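Local coordinates for protein separin (Saccharomyces cerevisiae, PDB 5U1T) that cleaves the Scc1 subunit of cohesin at the onset of anaphase, acting as a caspase-like cysteine protease that lets chromosomes segregate and is held inactive by securin, at residues 877-880 with 886-889; 842-845 with 851-854. One frame throughout, in Å; residues are numbered along the deposited sequence.

Contact 1 of 2, residues 877-880 with 886-889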
ATOM      1  N   MET A 877      12.802  14.361  -7.768  1.00 53.96           N
ATOM      2  CA  MET A 877      13.168  13.189  -8.549  1.00 56.52           C
ATOM      3  C   MET A 877      13.195  13.503 -10.038  1.00 58.47           C
ATOM      4  O   MET A 877      14.072  13.046 -10.766  1.00 55.28           O
ATOM      5  CB  MET A 877      12.216  12.032  -8.290  1.00 54.30           C
ATOM      6  CG  MET A 877      12.328  11.447  -6.904  1.00 57.13           C
ATOM      7  SD  MET A 877      11.197  10.067  -6.666  1.00 55.32           S
ATOM      8  CE  MET A 877      11.624   9.646  -4.979  1.00 43.37           C
ATOM      9  N   PHE A 878      12.235  14.292 -10.495  1.00 58.07           N
ATOM     10  CA  PHE A 878      12.203  14.643 -11.903  1.00 58.26           C
ATOM     11  C   PHE A 878      13.393  15.548 -12.251  1.00 57.88           C
ATOM     12  O   PHE A 878      14.050  15.340 -13.271  1.00 54.53           O
ATOM     13  CB  PHE A 878      10.872  15.312 -12.244  1.00 53.52           C
ATOM     14  CG  PHE A 878      10.767  15.802 -13.664  1.00 50.06           C
ATOM     15  CD1 PHE A 878      10.508  14.924 -14.705  1.00 50.84           C
ATOM     16  CD2 PHE A 878      10.892  17.152 -13.955  1.00 49.94           C
ATOM     17  CE1 PHE A 878      10.389  15.386 -16.021  1.00 51.89           C
ATOM     18  CE2 PHE A 878      10.773  17.610 -15.261  1.00 43.70           C
ATOM     19  CZ  PHE A 878      10.522  16.732 -16.292  1.00 47.38           C
ATOM     20  N   LEU A 879      13.672  16.531 -11.391  1.00 56.29           N
ATOM     21  CA  LEU A 879      14.736  17.506 -11.630  1.00 54.60           C
ATOM     22  C   LEU A 879      16.112  16.849 -11.644  1.00 60.58           C
ATOM     23  O   LEU A 879      16.961  17.178 -12.469  1.00 61.21           O
ATOM     24  CB  LEU A 879      14.689  18.611 -10.580  1.00 53.99           C
ATOM     25  CG  LEU A 879      13.463  19.515 -10.693  1.00 58.95           C
ATOM     26  CD1 LEU A 879      13.474  20.622  -9.664  1.00 59.28           C
ATOM     27  CD2 LEU A 879      13.383  20.084 -12.081  1.00 58.47           C
ATOM     28  N   TYR A 880      16.312  15.919 -10.714  1.00 61.22           N
ATOM     29  CA  TYR A 880      17.503  15.077 -10.651  1.00 56.32           C
ATOM     30  C   TYR A 880      17.750  14.286 -11.930  1.00 53.17           C
ATOM     31  O   TYR A 880      18.799  14.412 -12.550  1.00 55.26           O
ATOM     32  CB  TYR A 880      17.372  14.111  -9.492  1.00 55.45           C
ATOM     33  CG  TYR A 880      18.598  13.284  -9.234  1.00 58.50           C
ATOM     34  CD1 TYR A 880      19.722  13.853  -8.665  1.00 59.07           C
ATOM     35  CD2 TYR A 880      18.624  11.928  -9.532  1.00 57.77           C
ATOM     36  CE1 TYR A 880      20.834  13.111  -8.405  1.00 55.51           C
ATOM     37  CE2 TYR A 880      19.738  11.170  -9.272  1.00 59.78           C
ATOM     38  CZ  TYR A 880      20.843  11.770  -8.708  1.00 62.19           C
ATOM     39  OH  TYR A 880      21.974  11.037  -8.431  1.00 73.04           O
ATOM     40  N   VAL A 886      20.427  22.555 -10.000  1.00 70.43           N
ATOM     41  CA  VAL A 886      20.256  23.911  -9.506  1.00 76.92           C
ATOM     42  C   VAL A 886      18.773  24.141  -9.192  1.00 75.43           C
ATOM     43  O   VAL A 886      18.412  24.537  -8.073  1.00 72.48           O
ATOM     44  CB  VAL A 886      20.777  24.962 -10.524  1.00 81.54           C
ATOM     45  CG1 VAL A 886      22.268  25.159 -10.361  1.00 74.68           C
ATOM     46  CG2 VAL A 886      20.439  24.531 -11.955  1.00 82.06           C
ATOM     47  N   LYS A 887      17.924  23.861 -10.179  1.00 72.11           N
ATOM     48  CA  LYS A 887      16.485  24.019 -10.039  1.00 69.69           C
ATOM     49  C   LYS A 887      15.963  23.113  -8.916  1.00 67.01           C
ATOM     50  O   LYS A 887      14.933  23.410  -8.301  1.00 69.25           O
ATOM     51  CB  LYS A 887      15.790  23.720 -11.372  1.00 68.96           C
ATOM     52  CG  LYS A 887      14.365  24.257 -11.474  1.00 73.42           C
ATOM     53  CD  LYS A 887      13.933  24.410 -12.932  1.00 78.57           C
ATOM     54  CE  LYS A 887      14.915  25.306 -13.714  1.00 87.27           C
ATOM     55  NZ  LYS A 887      14.810  26.787 -13.363  1.00 86.92           N
ATOM     56  N   LEU A 888      16.706  22.040  -8.633  1.00 65.14           N
ATOM     57  CA  LEU A 888      16.349  21.063  -7.601  1.00 64.62           C
ATOM     58  C   LEU A 888      16.468  21.596  -6.180  1.00 64.38           C
ATOM     59  O   LEU A 888      15.458  21.772  -5.505  1.00 62.59           O
ATOM     60  CB  LEU A 888      17.210  19.817  -7.736  1.00 56.75           C
ATOM     61  CG  LEU A 888      16.754  18.532  -7.042  1.00 59.96           C
ATOM     62  CD1 LEU A 888      17.594  17.360  -7.560  1.00 58.29           C
ATOM     63  CD2 LEU A 888      16.809  18.585  -5.512  1.00 58.01           C
ATOM     64  N   GLU A 889      17.697  21.817  -5.711  1.00 69.13           N
ATOM     65  CA  GLU A 889      17.925  22.263  -4.327  1.00 71.05           C
ATOM     66  C   GLU A 889      17.245  23.595  -4.049  1.00 72.42           C
ATOM     67  O   GLU A 889      17.118  24.000  -2.894  1.00 77.68           O
ATOM     68  CB  GLU A 889      19.429  22.363  -3.990  1.00 71.07           C
ATOM     69  CG  GLU A 889      19.951  21.179  -3.126  1.00 71.96           C
ATOM     70  CD  GLU A 889      21.468  21.189  -2.880  1.00 76.41           C
ATOM     71  OE1 GLU A 889      22.188  20.290  -3.385  1.00 76.16           O
ATOM     72  OE2 GLU A 889      21.952  22.080  -2.156  1.00 82.30           O
TER
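Lys887 meets Leu879 through its carbonyl group and the base of its side chain. Leu879 CD1 sits 3.4 Å from Lys887 O, a van der Waals approach of a methyl to an oxygen that already takes a hydrogen bond from Ser891 OG in its own helix. The methylene CG of Lys887 passes Leu879 CD1 at 4.2 Å; beyond it the chain bends at chi3 and chi4 and carries the ammonium group away from helix 872-881. A three-residue link joins that helix to helix 885-891, and the pair forms a helical hairpin, two antiparallel helices with the short second arm doubling back on the first. Next comes Leu888, buried, whose backbone is reached by the same methyl, Leu879 CD1 lying 3.6 Å from Leu888 CA. The two leucines then meet base to base, CB of Leu879 4.0 Å from CB of Leu888. With its CG set opposite the backbone N (chi1 -163°), Leu888 sends CD1 across to Tyr880, where it lies 3.8 Å from Tyr880 CB and near the ring plane, at the edge. The Tyr880 ring itself leads away to meet Trp909 of helix 905-912, which Leu888 also touches.

Contact 2 of 2, residues 842-845 with 851-854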
ATOM      1  N   TYR A 842      17.889   2.098 -12.460  1.00 54.95           N
ATOM      2  CA  TYR A 842      18.396   0.746 -12.532  1.00 55.44           C
ATOM      3  C   TYR A 842      19.103   0.509 -13.869  1.00 58.14           C
ATOM      4  O   TYR A 842      20.116  -0.170 -13.921  1.00 55.51           O
ATOM      5  CB  TYR A 842      17.267  -0.270 -12.328  1.00 52.26           C
ATOM      6  CG  TYR A 842      17.696  -1.669 -12.677  1.00 55.68           C
ATOM      7  CD1 TYR A 842      18.593  -2.354 -11.866  1.00 55.50           C
ATOM      8  CD2 TYR A 842      17.240  -2.291 -13.838  1.00 53.74           C
ATOM      9  CE1 TYR A 842      19.004  -3.619 -12.185  1.00 52.79           C
ATOM     10  CE2 TYR A 842      17.647  -3.550 -14.162  1.00 52.66           C
ATOM     11  CZ  TYR A 842      18.531  -4.210 -13.329  1.00 53.33           C
ATOM     12  OH  TYR A 842      18.949  -5.473 -13.636  1.00 60.76           O
ATOM     13  N   TYR A 843      18.569   1.080 -14.942  1.00 59.18           N
ATOM     14  CA  TYR A 843      19.145   0.884 -16.266  1.00 57.59           C
ATOM     15  C   TYR A 843      20.435   1.658 -16.377  1.00 56.01           C
ATOM     16  O   TYR A 843      21.314   1.303 -17.155  1.00 61.11           O
ATOM     17  CB  TYR A 843      18.149   1.283 -17.365  1.00 51.80           C
ATOM     18  CG  TYR A 843      17.043   0.266 -17.477  1.00 56.72           C
ATOM     19  CD1 TYR A 843      17.317  -1.089 -17.293  1.00 64.37           C
ATOM     20  CD2 TYR A 843      15.727   0.636 -17.726  1.00 60.27           C
ATOM     21  CE1 TYR A 843      16.330  -2.043 -17.372  1.00 58.96           C
ATOM     22  CE2 TYR A 843      14.720  -0.329 -17.810  1.00 60.45           C
ATOM     23  CZ  TYR A 843      15.037  -1.663 -17.629  1.00 58.62           C
ATOM     24  OH  TYR A 843      14.070  -2.641 -17.689  1.00 66.29           O
ATOM     25  N   MET A 844      20.564   2.695 -15.568  1.00 52.81           N
ATOM     26  CA  MET A 844      21.814   3.431 -15.478  1.00 54.41           C
ATOM     27  C   MET A 844      22.888   2.581 -14.807  1.00 53.98           C
ATOM     28  O   MET A 844      23.964   2.422 -15.339  1.00 54.48           O
ATOM     29  CB  MET A 844      21.621   4.730 -14.711  1.00 52.09           C
ATOM     30  CG  MET A 844      21.319   5.929 -15.582  1.00 57.73           C
ATOM     31  SD  MET A 844      21.502   7.473 -14.637  1.00 76.12           S
ATOM     32  CE  MET A 844      22.780   7.020 -13.442  1.00 68.29           C
ATOM     33  N   ILE A 845      22.580   2.041 -13.637  1.00 53.32           N
ATOM     34  CA  ILE A 845      23.480   1.160 -12.915  1.00 52.59           C
ATOM     35  C   ILE A 845      23.935  -0.046 -13.754  1.00 55.93           C
ATOM     36  O   ILE A 845      25.109  -0.383 -13.763  1.00 55.01           O
ATOM     37  CB  ILE A 845      22.820   0.658 -11.606  1.00 53.65           C
ATOM     38  CG1 ILE A 845      22.454   1.839 -10.716  1.00 51.73           C
ATOM     39  CG2 ILE A 845      23.734  -0.308 -10.845  1.00 52.38           C
ATOM     40  CD1 ILE A 845      21.844   1.431  -9.393  1.00 55.36           C
ATOM     41  N   LEU A 851      17.476   1.046 -22.929  1.00 63.47           N
ATOM     42  CA  LEU A 851      16.339   1.076 -22.022  1.00 57.46           C
ATOM     43  C   LEU A 851      16.402   2.315 -21.145  1.00 60.61           C
ATOM     44  O   LEU A 851      15.378   2.910 -20.797  1.00 60.82           O
ATOM     45  CB  LEU A 851      16.302  -0.178 -21.157  1.00 57.30           C
ATOM     46  CG  LEU A 851      15.752  -1.405 -21.886  1.00 63.51           C
ATOM     47  CD1 LEU A 851      15.861  -2.656 -21.029  1.00 53.72           C
ATOM     48  CD2 LEU A 851      14.315  -1.154 -22.320  1.00 55.67           C
ATOM     49  N   GLN A 852      17.619   2.700 -20.800  1.00 60.09           N
ATOM     50  CA  GLN A 852      17.874   3.921 -20.047  1.00 59.22           C
ATOM     51  C   GLN A 852      17.281   5.175 -20.725  1.00 59.16           C
ATOM     52  O   GLN A 852      16.669   6.026 -20.074  1.00 55.23           O
ATOM     53  CB  GLN A 852      19.379   4.064 -19.867  1.00 56.63           C
ATOM     54  CG  GLN A 852      19.799   5.125 -18.938  1.00 59.30           C
ATOM     55  CD  GLN A 852      21.302   5.290 -18.945  1.00 64.06           C
ATOM     56  OE1 GLN A 852      21.814   6.400 -18.759  1.00 61.21           O
ATOM     57  NE2 GLN A 852      22.023   4.182 -19.150  1.00 61.75           N
ATOM     58  N   ASN A 853      17.477   5.276 -22.038  1.00 64.52           N
ATOM     59  CA  ASN A 853      16.876   6.345 -22.834  1.00 65.81           C
ATOM     60  C   ASN A 853      15.372   6.233 -22.917  1.00 61.11           C
ATOM     61  O   ASN A 853      14.664   7.217 -22.755  1.00 57.91           O
ATOM     62  CB  ASN A 853      17.444   6.342 -24.250  1.00 66.56           C
ATOM     63  CG  ASN A 853      18.905   6.673 -24.272  1.00 72.46           C
ATOM     64  OD1 ASN A 853      19.397   7.419 -23.410  1.00 64.96           O
ATOM     65  ND2 ASN A 853      19.629   6.108 -25.246  1.00 77.11           N
ATOM     66  N   ILE A 854      14.894   5.026 -23.201  1.00 59.80           N
ATOM     67  CA  ILE A 854      13.474   4.792 -23.338  1.00 56.55           C
ATOM     68  C   ILE A 854      12.743   5.080 -22.034  1.00 60.20           C
ATOM     69  O   ILE A 854      11.669   5.678 -22.062  1.00 59.63           O
ATOM     70  CB  ILE A 854      13.180   3.351 -23.789  1.00 58.48           C
ATOM     71  CG1 ILE A 854      13.403   3.218 -25.303  1.00 53.34           C
ATOM     72  CG2 ILE A 854      11.762   2.950 -23.404  1.00 61.23           C
ATOM     73  CD1 ILE A 854      13.475   1.777 -25.795  1.00 53.41           C
TER
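Leu851 lies over one face of the Tyr843 ring, the two side chains running slantwise past each other. Its CB stands 3.6 Å from the ring centroid and only 15° off the normal, a CH-pi contact with the methylene shifted toward the CD2-CE2 side. Farther out, Leu851 CD1 rests 3.6 Å from Tyr843 CZ, which brings the leucine along the ring as far as the phenol end. In Tyr843, CG opposite the carbonyl carbon (chi1 -73°) carries the ring out to Leu851, and the turn at chi2 (-36°) lays its face against Leu851 CB. Replacing Tyr843 by an alanine would probably leave Leu851 without the surface it packs on and open a gap between the helices. On the other flank Gln852, extended beyond CG, slants across the Met844 side chain. Its OE1 and CD both lie against Met844 CG, OE1 the nearer at 3.2 Å, while NE2 stays 3.6 Å from Tyr843 O, too far to count as a hydrogen bond. Between these flanks the backbones come close, Tyr843 CA to Gln852 CA 5.0 Å. Helices 829-845 and 849-863 thus form an antiparallel helical hairpin with a three-residue connection, in the helical part of the protein.

How the contacts relate
Contact 2 comes first along the chain and closes before contact 1 opens, so the two are successive turns between neighbouring helices. Helices 829-845 and 849-863 make contact 2; helices 872-881 and 885-891 make contact 1, and helix 849-863 is followed directly by helix 872-881. Their centres lie 19 Å apart and their nearest atoms about 6 Å, without touching. Helix 829-845 connects them in space: Met877 and Phe878 of contact 1 pack on its Tyr833. Phe878 also stacks on Phe863, at the end of helix 849-863. Both turns lie away from Cys1497, the probable active-site cysteine, yet backbone hydrogen bonds join Ile845 to Lys1507, so the end of helix 829-845 touches the protease part.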